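Local coordinates for protein cyclase (Uncultured organism, PDB 5IBZ) that belongs to the putative cyclase family, holds acetylphosphate in a pocket, and may have arylformamidase activity like that generally assigned to its relatives, at residues Ala181-Ala186 with Val234-Glu239; Gly159-Ile164 with Glu286-Asp291; Pro37-Ala42 with Leu194-Ile199. One frame throughout, in Å; residues are numbered along the deposited sequence. Where two conformers were deposited one is given.

Contact 1 (Ala181-Ala186 with Val234-Glu239)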
ATOM      1  N   ALA B 181      17.296   9.487 -38.361  1.00 11.28           N
ATOM      2  CA  ALA B 181      18.657   9.640 -38.841  1.00 13.54           C
ATOM      3  C   ALA B 181      19.664   9.447 -37.704  1.00 14.00           C
ATOM      4  O   ALA B 181      20.724   8.874 -37.906  1.00 15.15           O
ATOM      5  CB  ALA B 181      18.828  11.001 -39.478  1.00 15.72           C
ATOM      6  N   ASP B 182      19.329   9.925 -36.510  1.00 13.25           N
ATOM      7  CA  ASP B 182      20.194   9.710 -35.342  1.00 13.12           C
ATOM      8  C   ASP B 182      20.334   8.227 -35.024  1.00  9.93           C
ATOM      9  O   ASP B 182      21.437   7.713 -34.759  1.00 11.92           O
ATOM     10  CB  ASP B 182      19.645  10.406 -34.096  1.00 10.17           C
ATOM     11  CG  ASP B 182      19.627  11.896 -34.191  1.00 14.44           C
ATOM     12  OD1 ASP B 182      20.437  12.487 -34.956  1.00 14.58           O
ATOM     13  OD2 ASP B 182      18.819  12.481 -33.427  1.00 12.80           O
ATOM     14  N   LEU B 183      19.207   7.520 -35.020  1.00 10.35           N
ATOM     15  CA  LEU B 183      19.216   6.100 -34.697  1.00 12.53           C
ATOM     16  C   LEU B 183      20.015   5.306 -35.741  1.00 11.49           C
ATOM     17  O   LEU B 183      20.856   4.482 -35.396  1.00 12.50           O
ATOM     18  CB  LEU B 183      17.785   5.579 -34.586  1.00 10.91           C
ATOM     19  CG  LEU B 183      17.021   6.107 -33.375  1.00 11.48           C
ATOM     20  CD1 LEU B 183      15.534   5.903 -33.559  1.00 13.53           C
ATOM     21  CD2 LEU B 183      17.495   5.427 -32.102  1.00 17.09           C
ATOM     22  N   GLU B 184      19.774   5.565 -37.026  1.00 10.85           N
ATOM     23  CA  GLU B 184      20.521   4.864 -38.079  1.00 13.34           C
ATOM     24  C   GLU B 184      22.005   5.238 -38.067  1.00 12.82           C
ATOM     25  O   GLU B 184      22.876   4.389 -38.301  1.00 14.68           O
ATOM     26  CB  GLU B 184      19.906   5.158 -39.449  1.00 16.00           C
ATOM     27  CG  GLU B 184      18.505   4.631 -39.548  1.00 16.01           C
ATOM     28  CD  GLU B 184      18.002   4.544 -40.980  1.00 30.52           C
ATOM     29  OE1 GLU B 184      17.858   5.603 -41.627  1.00 24.53           O
ATOM     30  OE2 GLU B 184      17.752   3.412 -41.448  1.00 36.68           O
ATOM     31  N   GLY B 185      22.283   6.498 -37.759  1.00 13.19           N
ATOM     32  CA  GLY B 185      23.645   6.997 -37.748  1.00 15.56           C
ATOM     33  C   GLY B 185      24.439   6.379 -36.621  1.00 13.88           C
ATOM     34  O   GLY B 185      25.614   6.031 -36.789  1.00 15.51           O
ATOM     35  N   ALA B 186      23.808   6.272 -35.461  1.00 12.27           N
ATOM     36  CA  ALA B 186      24.468   5.674 -34.309  1.00  9.84           C
ATOM     37  C   ALA B 186      24.721   4.189 -34.519  1.00 11.65           C
ATOM     38  O   ALA B 186      25.797   3.684 -34.230  1.00 11.92           O
ATOM     39  CB  ALA B 186      23.643   5.902 -33.060  1.00 12.69           C
ATOM     40  N   VAL B 234       8.879   6.306 -35.785  1.00 10.05           N
ATOM     41  CA  VAL B 234       7.828   5.289 -35.726  1.00 10.73           C
ATOM     42  C   VAL B 234       7.805   4.397 -36.993  1.00 11.20           C
ATOM     43  O   VAL B 234       7.744   3.161 -36.875  1.00 10.36           O
ATOM     44  CB  VAL B 234       6.461   5.944 -35.455  1.00 10.77           C
ATOM     45  CG1 VAL B 234       5.337   4.947 -35.650  1.00 13.38           C
ATOM     46  CG2 VAL B 234       6.408   6.474 -34.016  1.00 14.40           C
ATOM     47  N   PRO B 235       7.876   4.992 -38.192  1.00 10.44           N
ATOM     48  CA  PRO B 235       7.893   4.085 -39.345  1.00 11.25           C
ATOM     49  C   PRO B 235       9.139   3.188 -39.334  1.00 11.03           C
ATOM     50  O   PRO B 235       9.077   2.034 -39.768  1.00 10.73           O
ATOM     51  CB  PRO B 235       7.892   5.033 -40.538  1.00 12.00           C
ATOM     52  CG  PRO B 235       7.286   6.303 -40.033  1.00 11.98           C
ATOM     53  CD  PRO B 235       7.771   6.400 -38.597  1.00 10.09           C
ATOM     54  N   TRP B 236      10.256   3.723 -38.853  1.00 10.22           N
ATOM     55  CA  TRP B 236      11.497   2.941 -38.772  1.00  9.46           C
ATOM     56  C   TRP B 236      11.344   1.763 -37.801  1.00  9.73           C
ATOM     57  O   TRP B 236      11.742   0.640 -38.106  1.00 11.25           O
ATOM     58  CB  TRP B 236      12.650   3.851 -38.359  1.00  9.46           C
ATOM     59  CG  TRP B 236      13.980   3.193 -38.274  1.00 10.16           C
ATOM     60  CD1 TRP B 236      14.817   2.860 -39.312  1.00 13.68           C
ATOM     61  CD2 TRP B 236      14.642   2.791 -37.078  1.00  9.75           C
ATOM     62  NE1 TRP B 236      15.968   2.293 -38.819  1.00 14.78           N
ATOM     63  CE2 TRP B 236      15.878   2.233 -37.451  1.00 10.76           C
ATOM     64  CE3 TRP B 236      14.311   2.858 -35.720  1.00 12.61           C
ATOM     65  CZ2 TRP B 236      16.780   1.740 -36.515  1.00 14.15           C
ATOM     66  CZ3 TRP B 236      15.209   2.363 -34.797  1.00 15.42           C
ATOM     67  CH2 TRP B 236      16.423   1.813 -35.196  1.00 14.66           C
ATOM     68  N   ILE B 237      10.777   2.027 -36.636  1.00  9.95           N
ATOM     69  CA  ILE B 237      10.514   0.977 -35.665  1.00  8.90           C
ATOM     70  C   ILE B 237       9.659  -0.115 -36.285  1.00  9.75           C
ATOM     71  O   ILE B 237       9.904  -1.308 -36.077  1.00  9.89           O
ATOM     72  CB  ILE B 237       9.840   1.575 -34.400  1.00  8.85           C
ATOM     73  CG1 ILE B 237      10.874   2.376 -33.607  1.00  9.57           C
ATOM     74  CG2 ILE B 237       9.277   0.471 -33.534  1.00  9.42           C
ATOM     75  CD1 ILE B 237      10.290   3.339 -32.594  1.00 10.13           C
ATOM     76  N   HIS B 238       8.648   0.288 -37.050  1.00  9.77           N
ATOM     77  CA  HIS B 238       7.822  -0.665 -37.796  1.00  9.27           C
ATOM     78  C   HIS B 238       8.614  -1.482 -38.822  1.00 12.28           C
ATOM     79  O   HIS B 238       8.496  -2.717 -38.847  1.00 12.52           O
ATOM     80  CB  HIS B 238       6.676   0.064 -38.509  1.00 11.56           C
ATOM     81  CG  HIS B 238       5.842  -0.827 -39.381  1.00 11.33           C
ATOM     82  ND1 HIS B 238       5.791  -0.691 -40.752  1.00 14.11           N
ATOM     83  CD2 HIS B 238       5.019  -1.862 -39.078  1.00 15.57           C
ATOM     84  CE1 HIS B 238       4.979  -1.609 -41.253  1.00 11.16           C
ATOM     85  NE2 HIS B 238       4.487  -2.322 -40.259  1.00 17.06           N
ATOM     86  N   GLU B 239       9.390  -0.774 -39.645  0.54  9.57           N
ATOM     87  CA  GLU B 239      10.221  -1.370 -40.691  0.54 12.46           C
ATOM     88  C   GLU B 239      11.086  -2.482 -40.156  0.54 11.03           C
ATOM     89  O   GLU B 239      11.191  -3.553 -40.763  0.54 11.40           O
ATOM     90  CB  GLU B 239      11.131  -0.305 -41.324  0.54 13.69           C
ATOM     91  CG  GLU B 239      10.418   0.653 -42.229  0.54 18.57           C
ATOM     92  CD  GLU B 239      11.239   1.876 -42.569  0.54 11.87           C
ATOM     93  OE1 GLU B 239      10.682   2.994 -42.470  0.54 11.86           O
ATOM     94  OE2 GLU B 239      12.417   1.716 -42.983  0.54 13.70           O
TER
HETATM   95  O   HOH W   1      18.086   1.055 -40.376  1.00 28.06           O
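Leu183 and Trp236 make the apolar half of this helix-helix contact. The CB of Leu183 stands over one face of the indole, 4.3 Å from the centroid of the Trp236 six-membered ring and only 20° off its normal, which is the geometry of a CH-pi contact. It lies toward the rim of the indole as a whole, while the CD1 branch of Leu183 overhangs the rim of the benzo portion near Trp236 CZ3, 3.8 Å from that atom. The indole reaches this position because Trp236 CG is anti to its backbone N (chi1 -178°), which carries the flat ring off helix 233-239 toward helix 180-190. From the other side of the ring plane Leu194 meets the CH2 corner of the indole obliquely.

The two helices differ in their further neighbours. Helix 180-190 packs on strand 158-163 of the central mixed sheet, where Leu183 touches Val162, whereas helix 233-239 continues the packing to helix 266-275 through Val234 and Ile237. The contact therefore joins a helix resting on the sheet to a second helix beside it.

The polar half is mediated by water. Water 1 lies at the edge of the indole, in its plane, and accepts from Trp236 NE1 at 2.9 Å; the same water donates to Glu184 OE2 at 2.6 Å. The Glu184 carboxylate is turned 72° from the ring plane, and the acid chain runs alongside the pyrrole end, Glu184 CG coming within 3.5 Å of Trp236 NE1. The other carboxylate oxygen, Glu184 OE1, has a long, weak ion pair with Arg180.

Contact 2 (Gly159-Ile164 with Glu286-Asp291)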
ATOM      1  N   GLY B 159      18.847  -8.158 -27.682  1.00  8.62           N
ATOM      2  CA  GLY B 159      18.760  -6.732 -27.422  1.00  8.31           C
ATOM      3  C   GLY B 159      19.898  -6.033 -28.133  1.00  9.77           C
ATOM      4  O   GLY B 159      20.965  -6.618 -28.350  1.00  7.94           O
ATOM      5  N   VAL B 160      19.657  -4.785 -28.521  1.00  8.16           N
ATOM      6  CA  VAL B 160      20.659  -3.953 -29.151  1.00  9.38           C
ATOM      7  C   VAL B 160      20.634  -2.575 -28.494  1.00  8.50           C
ATOM      8  O   VAL B 160      19.571  -1.926 -28.432  1.00  9.52           O
ATOM      9  CB  VAL B 160      20.418  -3.813 -30.666  1.00  9.34           C
ATOM     10  CG1 VAL B 160      21.524  -2.933 -31.314  1.00 10.07           C
ATOM     11  CG2 VAL B 160      20.353  -5.191 -31.307  1.00 11.65           C
ATOM     12  N   LEU B 161      21.791  -2.158 -27.984  1.00  7.75           N
ATOM     13  CA  LEU B 161      21.984  -0.805 -27.469  1.00  7.76           C
ATOM     14  C   LEU B 161      22.325   0.147 -28.583  1.00  8.03           C
ATOM     15  O   LEU B 161      23.224  -0.121 -29.375  1.00  9.29           O
ATOM     16  CB  LEU B 161      23.104  -0.758 -26.427  1.00  7.84           C
ATOM     17  CG  LEU B 161      23.507   0.630 -25.928  1.00 10.10           C
ATOM     18  CD1 LEU B 161      22.410   1.244 -25.093  1.00 11.38           C
ATOM     19  CD2 LEU B 161      24.816   0.543 -25.141  1.00  9.33           C
ATOM     20  N   VAL B 162      21.589   1.255 -28.653  1.00  9.05           N
ATOM     21  CA  VAL B 162      22.021   2.373 -29.471  0.69  8.63           C
ATOM     22  C   VAL B 162      22.328   3.552 -28.537  1.00  9.58           C
ATOM     23  O   VAL B 162      21.444   4.095 -27.855  1.00  9.10           O
ATOM     24  CB  VAL B 162      20.971   2.713 -30.567  0.69 10.12           C
ATOM     25  CG1 VAL B 162      19.615   3.108 -29.990  0.69  8.93           C
ATOM     26  CG2 VAL B 162      21.507   3.759 -31.511  0.69 13.65           C
ATOM     27  N   ASP B 163      23.602   3.913 -28.494  1.00  8.53           N
ATOM     28  CA  ASP B 163      24.090   4.921 -27.564  1.00  8.64           C
ATOM     29  C   ASP B 163      24.039   6.267 -28.245  1.00  9.50           C
ATOM     30  O   ASP B 163      25.002   6.728 -28.840  1.00 10.44           O
ATOM     31  CB  ASP B 163      25.489   4.579 -27.093  1.00 10.81           C
ATOM     32  CG  ASP B 163      25.936   5.425 -25.911  1.00  9.81           C
ATOM     33  OD1 ASP B 163      25.318   6.480 -25.651  1.00  9.10           O
ATOM     34  OD2 ASP B 163      26.936   5.019 -25.263  1.00  9.80           O
ATOM     35  N   ILE B 164      22.885   6.901 -28.164  1.00  8.81           N
ATOM     36  CA  ILE B 164      22.699   8.176 -28.840  1.00  9.10           C
ATOM     37  C   ILE B 164      23.548   9.262 -28.175  1.00 10.28           C
ATOM     38  O   ILE B 164      24.077  10.146 -28.848  1.00 10.08           O
ATOM     39  CB  ILE B 164      21.212   8.568 -28.863  1.00 10.31           C
ATOM     40  CG1 ILE B 164      20.393   7.526 -29.647  1.00 10.93           C
ATOM     41  CG2 ILE B 164      21.035   9.940 -29.498  1.00 12.07           C
ATOM     42  CD1 ILE B 164      20.701   7.472 -31.128  1.00 14.78           C
ATOM     43  N   GLU B 286      24.028   3.295 -18.210  1.00  8.85           N
ATOM     44  CA  GLU B 286      25.362   3.884 -18.147  1.00  9.59           C
ATOM     45  C   GLU B 286      26.481   2.844 -18.166  1.00  9.21           C
ATOM     46  O   GLU B 286      27.489   3.015 -18.870  1.00 10.48           O
ATOM     47  CB  GLU B 286      25.509   4.757 -16.895  1.00 11.48           C
ATOM     48  CG  GLU B 286      26.797   5.607 -16.965  1.00 12.69           C
ATOM     49  CD  GLU B 286      26.973   6.586 -15.816  1.00 26.68           C
ATOM     50  OE1 GLU B 286      25.973   7.057 -15.256  1.00 24.29           O
ATOM     51  OE2 GLU B 286      28.136   6.903 -15.487  1.00 35.50           O
ATOM     52  N   GLU B 287      26.357   1.783 -17.379  1.00  9.99           N
ATOM     53  CA  GLU B 287      27.450   0.798 -17.306  1.00 11.44           C
ATOM     54  C   GLU B 287      27.484  -0.118 -18.519  1.00 10.43           C
ATOM     55  O   GLU B 287      28.566  -0.487 -18.997  1.00 11.87           O
ATOM     56  CB  GLU B 287      27.353  -0.031 -16.024  1.00 14.79           C
ATOM     57  CG  GLU B 287      27.988   0.682 -14.831  1.00 28.97           C
ATOM     58  CD  GLU B 287      27.362   2.039 -14.544  1.00 42.10           C
ATOM     59  OE1 GLU B 287      28.031   3.073 -14.799  1.00 40.24           O
ATOM     60  OE2 GLU B 287      26.207   2.075 -14.058  1.00 36.31           O
ATOM     61  N   LEU B 288      26.313  -0.510 -19.010  1.00  8.14           N
ATOM     62  CA  LEU B 288      26.242  -1.279 -20.242  1.00  9.30           C
ATOM     63  C   LEU B 288      26.895  -0.510 -21.378  1.00  9.06           C
ATOM     64  O   LEU B 288      27.666  -1.078 -22.161  1.00  9.14           O
ATOM     65  CB  LEU B 288      24.794  -1.615 -20.609  1.00  9.98           C
ATOM     66  CG  LEU B 288      24.605  -2.326 -21.958  1.00 10.32           C
ATOM     67  CD1 LEU B 288      25.232  -3.726 -21.965  1.00  8.98           C
ATOM     68  CD2 LEU B 288      23.148  -2.396 -22.332  1.00 11.18           C
ATOM     69  N   ALA B 289      26.594   0.780 -21.483  1.00  8.30           N
ATOM     70  CA  ALA B 289      27.111   1.564 -22.594  1.00  8.51           C
ATOM     71  C   ALA B 289      28.637   1.706 -22.510  1.00  8.88           C
ATOM     72  O   ALA B 289      29.329   1.648 -23.535  1.00 10.27           O
ATOM     73  CB  ALA B 289      26.448   2.921 -22.646  1.00 10.38           C
ATOM     74  N   LYS B 290      29.174   1.874 -21.306  1.00  9.00           N
ATOM     75  CA  LYS B 290      30.625   1.916 -21.147  1.00 10.83           C
ATOM     76  C   LYS B 290      31.257   0.609 -21.602  1.00 11.29           C
ATOM     77  O   LYS B 290      32.290   0.611 -22.277  1.00 10.97           O
ATOM     78  CB  LYS B 290      31.000   2.208 -19.694  1.00 12.61           C
ATOM     79  CG  LYS B 290      32.479   2.492 -19.463  1.00 17.70           C
ATOM     80  CD  LYS B 290      32.698   2.894 -18.019  1.00 31.46           C
ATOM     81  CE  LYS B 290      34.169   3.103 -17.698  1.00 42.83           C
ATOM     82  NZ  LYS B 290      34.878   3.872 -18.760  1.00 49.24           N
ATOM     83  N   ASP B 291      30.630  -0.506 -21.246  1.00  9.78           N
ATOM     84  CA  ASP B 291      31.166  -1.810 -21.618  1.00 10.20           C
ATOM     85  C   ASP B 291      31.128  -1.984 -23.134  1.00 10.05           C
ATOM     86  O   ASP B 291      32.089  -2.469 -23.719  1.00 10.91           O
ATOM     87  CB  ASP B 291      30.401  -2.933 -20.913  1.00  9.58           C
ATOM     88  CG  ASP B 291      30.948  -4.307 -21.262  1.00 12.56           C
ATOM     89  OD1 ASP B 291      32.006  -4.656 -20.709  1.00 13.70           O
ATOM     90  OD2 ASP B 291      30.334  -5.014 -22.091  1.00 13.81           O
TER
HETATM   91  O   HOH W   2      28.418   2.808 -25.890  1.00 12.05           O
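Strand 159-163 and helix 286-291 cross almost perpendicularly (89°) with their axes 9.6 Å apart, and the backbones come nearest at Asp163 and Ala289, whose CA atoms are 6.7 Å from each other. The helix thus lies across one side of the central sheet; Val162, between Leu161 and Asp163, packs on helix 180-190 on the opposite side, so the two helices sandwich the strand.

The apolar contact is made by one branch of Leu161. A chi1 of 173° swings the Leu161 CG away from the backbone N and sends CD2 to the helix surface, 3.6 Å from Ala289 CA, and the same methyl meets Leu288 CG at 4.3 Å. Leu288 also touches Phe300, extending the packing to the adjoining strand 299-303.

The end of the Asp163 carboxylate touches the alanine methyl, with Asp163 OD2 3.4 Å from Ala289 CB. Water 2 then bridges the elements, donating to Asp163 OD2 at 2.7 Å and to Ala289 O at 2.8 Å. Asp163 is also the N-cap of helix 164-167, and its carboxylate forms salt bridges with Arg166 through OD2 and Arg203 through OD1.

A buried acid beside a methyl group would be costly alone. Here two arginines, a capped backbone N and a water share its two oxygens, which would fix the carboxylate's rotation and probably keep it ionised.

Contact 3 (Pro37-Ala42 with Leu194-Ile199)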
ATOM      1  N   PRO B  37      11.204 -18.721 -31.357  1.00 11.40           N
ATOM      2  CA  PRO B  37      12.236 -19.608 -30.815  1.00 12.47           C
ATOM      3  C   PRO B  37      13.570 -19.490 -31.547  1.00 12.54           C
ATOM      4  O   PRO B  37      14.620 -19.444 -30.912  1.00 11.25           O
ATOM      5  CB  PRO B  37      11.610 -21.006 -30.982  1.00 13.40           C
ATOM      6  CG  PRO B  37      10.148 -20.738 -30.878  1.00 14.43           C
ATOM      7  CD  PRO B  37       9.927 -19.415 -31.566  1.00 13.07           C
ATOM      8  N   GLU B  38      13.565 -19.419 -32.875  1.00 10.76           N
ATOM      9  CA  GLU B  38      14.831 -19.277 -33.596  1.00 14.51           C
ATOM     10  C   GLU B  38      15.561 -17.980 -33.255  1.00 12.67           C
ATOM     11  O   GLU B  38      16.786 -17.960 -33.152  1.00 12.21           O
ATOM     12  CB  GLU B  38      14.613 -19.362 -35.104  1.00 17.34           C
ATOM     13  CG  GLU B  38      15.889 -19.809 -35.855  1.00 34.49           C
ATOM     14  CD  GLU B  38      16.319 -21.253 -35.531  1.00 36.29           C
ATOM     15  OE1 GLU B  38      15.553 -22.185 -35.831  1.00 25.84           O
ATOM     16  OE2 GLU B  38      17.422 -21.465 -34.978  1.00 34.22           O
ATOM     17  N   ARG B  39      14.831 -16.894 -33.039  1.00 10.19           N
ATOM     18  CA  ARG B  39      15.476 -15.649 -32.670  1.00  8.58           C
ATOM     19  C   ARG B  39      16.062 -15.700 -31.267  1.00  8.96           C
ATOM     20  O   ARG B  39      17.078 -15.068 -31.020  1.00 10.35           O
ATOM     21  CB  ARG B  39      14.497 -14.495 -32.850  1.00 11.85           C
ATOM     22  CG  ARG B  39      14.282 -14.305 -34.352  1.00 14.97           C
ATOM     23  CD  ARG B  39      13.101 -13.470 -34.738  1.00 18.22           C
ATOM     24  NE  ARG B  39      13.051 -13.386 -36.196  1.00 17.02           N
ATOM     25  CZ  ARG B  39      11.978 -13.012 -36.886  1.00 15.98           C
ATOM     26  NH1 ARG B  39      10.871 -12.671 -36.259  1.00 14.84           N
ATOM     27  NH2 ARG B  39      12.017 -12.980 -38.222  1.00 17.51           N
ATOM     28  N   ILE B  40      15.419 -16.435 -30.359  1.00  9.39           N
ATOM     29  CA  ILE B  40      15.967 -16.659 -29.018  1.00  7.84           C
ATOM     30  C   ILE B  40      17.249 -17.507 -29.069  1.00  8.55           C
ATOM     31  O   ILE B  40      18.217 -17.204 -28.390  1.00  9.91           O
ATOM     32  CB  ILE B  40      14.925 -17.318 -28.112  1.00  7.73           C
ATOM     33  CG1 ILE B  40      13.764 -16.354 -27.916  1.00  9.51           C
ATOM     34  CG2 ILE B  40      15.546 -17.690 -26.766  1.00 10.36           C
ATOM     35  CD1 ILE B  40      12.547 -16.983 -27.239  1.00 13.21           C
ATOM     36  N   VAL B  41      17.247 -18.542 -29.895  1.00  9.25           N
ATOM     37  CA  VAL B  41      18.448 -19.368 -30.059  1.00  8.80           C
ATOM     38  C   VAL B  41      19.585 -18.507 -30.606  1.00 10.94           C
ATOM     39  O   VAL B  41      20.728 -18.592 -30.132  1.00 10.61           O
ATOM     40  CB  VAL B  41      18.161 -20.561 -30.975  1.00 10.31           C
ATOM     41  CG1 VAL B  41      19.456 -21.307 -31.328  1.00 10.01           C
ATOM     42  CG2 VAL B  41      17.178 -21.487 -30.310  1.00  9.98           C
ATOM     43  N   ALA B  42      19.307 -17.689 -31.616  1.00 10.70           N
ATOM     44  CA  ALA B  42      20.332 -16.794 -32.144  1.00 10.17           C
ATOM     45  C   ALA B  42      20.877 -15.825 -31.084  1.00 10.28           C
ATOM     46  O   ALA B  42      22.094 -15.603 -30.989  1.00 13.01           O
ATOM     47  CB  ALA B  42      19.783 -16.001 -33.349  1.00 13.28           C
ATOM     48  N   LEU B 194      20.439  -4.306 -36.850  1.00 16.61           N
ATOM     49  CA  LEU B 194      19.203  -4.770 -36.209  1.00 14.42           C
ATOM     50  C   LEU B 194      18.627  -5.929 -36.970  1.00 14.81           C
ATOM     51  O   LEU B 194      18.795  -6.034 -38.196  1.00 18.28           O
ATOM     52  CB  LEU B 194      18.153  -3.669 -36.149  1.00 15.62           C
ATOM     53  CG  LEU B 194      18.514  -2.443 -35.334  1.00 15.76           C
ATOM     54  CD1 LEU B 194      17.377  -1.458 -35.401  1.00 15.60           C
ATOM     55  CD2 LEU B 194      18.814  -2.824 -33.904  1.00 17.20           C
ATOM     56  N   LEU B 195      17.912  -6.779 -36.243  1.00 11.39           N
ATOM     57  CA  LEU B 195      17.191  -7.903 -36.823  1.00 10.81           C
ATOM     58  C   LEU B 195      15.760  -7.934 -36.318  1.00 10.03           C
ATOM     59  O   LEU B 195      15.475  -7.475 -35.212  1.00 10.72           O
ATOM     60  CB  LEU B 195      17.855  -9.233 -36.473  1.00 13.58           C
ATOM     61  CG  LEU B 195      19.240  -9.478 -37.062  1.00 14.96           C
ATOM     62  CD1 LEU B 195      19.834 -10.703 -36.395  1.00 14.93           C
ATOM     63  CD2 LEU B 195      19.195  -9.639 -38.564  1.00 18.86           C
ATOM     64  N   PRO B 196      14.859  -8.536 -37.098  1.00 13.54           N
ATOM     65  CA  PRO B 196      13.497  -8.711 -36.610  1.00 10.47           C
ATOM     66  C   PRO B 196      13.454  -9.409 -35.252  1.00 11.11           C
ATOM     67  O   PRO B 196      14.244 -10.335 -34.986  1.00 11.40           O
ATOM     68  CB  PRO B 196      12.846  -9.565 -37.714  1.00 13.10           C
ATOM     69  CG  PRO B 196      13.600  -9.230 -38.920  1.00 14.62           C
ATOM     70  CD  PRO B 196      15.009  -9.005 -38.487  1.00 15.29           C
ATOM     71  N   GLY B 197      12.568  -8.929 -34.380  1.00 11.27           N
ATOM     72  CA  GLY B 197      12.430  -9.444 -33.033  1.00  8.50           C
ATOM     73  C   GLY B 197      13.288  -8.724 -31.988  1.00  7.73           C
ATOM     74  O   GLY B 197      13.098  -8.925 -30.797  1.00  9.52           O
ATOM     75  N   ASP B 198      14.234  -7.897 -32.429  1.00  8.13           N
ATOM     76  CA  ASP B 198      15.121  -7.236 -31.479  1.00  7.63           C
ATOM     77  C   ASP B 198      14.343  -6.334 -30.533  1.00  8.49           C
ATOM     78  O   ASP B 198      13.302  -5.768 -30.877  1.00  8.17           O
ATOM     79  CB  ASP B 198      16.181  -6.381 -32.182  1.00  8.31           C
ATOM     80  CG  ASP B 198      17.301  -7.185 -32.797  1.00 11.78           C
ATOM     81  OD1 ASP B 198      17.379  -8.426 -32.586  1.00 12.08           O
ATOM     82  OD2 ASP B 198      18.127  -6.545 -33.509  1.00 12.40           O
ATOM     83  N   ILE B 199      14.862  -6.220 -29.321  1.00  8.51           N
ATOM     84  CA  ILE B 199      14.477  -5.176 -28.403  1.00  8.44           C
ATOM     85  C   ILE B 199      15.535  -4.082 -28.496  1.00  7.78           C
ATOM     86  O   ILE B 199      16.710  -4.342 -28.247  1.00 10.30           O
ATOM     87  CB  ILE B 199      14.372  -5.721 -26.982  1.00  9.82           C
ATOM     88  CG1 ILE B 199      13.192  -6.699 -26.904  1.00 16.79           C
ATOM     89  CG2 ILE B 199      14.178  -4.598 -25.974  1.00 10.15           C
ATOM     90  CD1 ILE B 199      13.275  -7.659 -25.767  1.00 24.01           C
TER
HETATM   91  O   HOH W   3      15.824 -12.299 -36.830  1.00 22.48           O
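A type II beta turn, Leu195 to Asp198, leads into strand 199-203 of the central sheet, and its two middle residues, Pro196 and Gly197, receive the side chain of Arg39 from helix 37-44. The arginine chain is extended from CG to NE and crosses the proline at about a right angle. Pro196 CB sits over one face of the guanidinium, toward its rim, 3.6 Å from Arg39 NH2, while Arg39 CD passes 3.3 Å from Pro196 O.

That carbonyl oxygen lies over the same guanidinium face, consistent with the lack of a direct bond: Arg39 NE stands 3.5 Å from Pro196 O at a poor angle. Water 3 links them instead, donating to Pro196 O at 3.1 Å and accepting a weak bond from Arg39 NE at 3.0 Å. Gly197, with phi at 91°, lets the arginine pass close to the backbone: a CB on Gly197 would lie tight against Arg39 CD and also jam against the preceding carbonyl.

Asp198 OD2 braces the turn by accepting from Leu195 N at 2.8 Å, nearly straight (168°) but from above the carboxylate plane, and also pairs with Arg158. Pro37, Ile40 and Val41 pack on Thr49 and Gly50 of the second subunit.

Replacing Arg39 with an alanine would probably leave Tyr34 O without its NH1 donor, water 3 without its NE partner and the Pro196 ring uncovered on that side. The contact therefore relies on a flat cation laid over a proline; no acid of the two segments pairs with the guanidinium, whose NH1 is held by Tyr34 O and NE weakly by water.

Contacts 1 and 2 are buried, whereas contact 3 is only partly so and lies beside a subunit interface. Strand 158-163 connects all three: it carries one side of contact 2, supports helix 180-190 of contact 1, and its Val160 N probably bonds to Ile199 O of contact 3 at 3.0 Å. Along the chain, contact 1 nests within the loop closed by contact 2, while contact 3 alternates with both. Each includes a bridging water, but the settings differ. The buried pair add leucine packing, against an indole in contact 1 and an alanine-bearing helix in contact 2, where the acid is salt-bridged; contact 3, nearer the surface, lays a guanidinium over a turn.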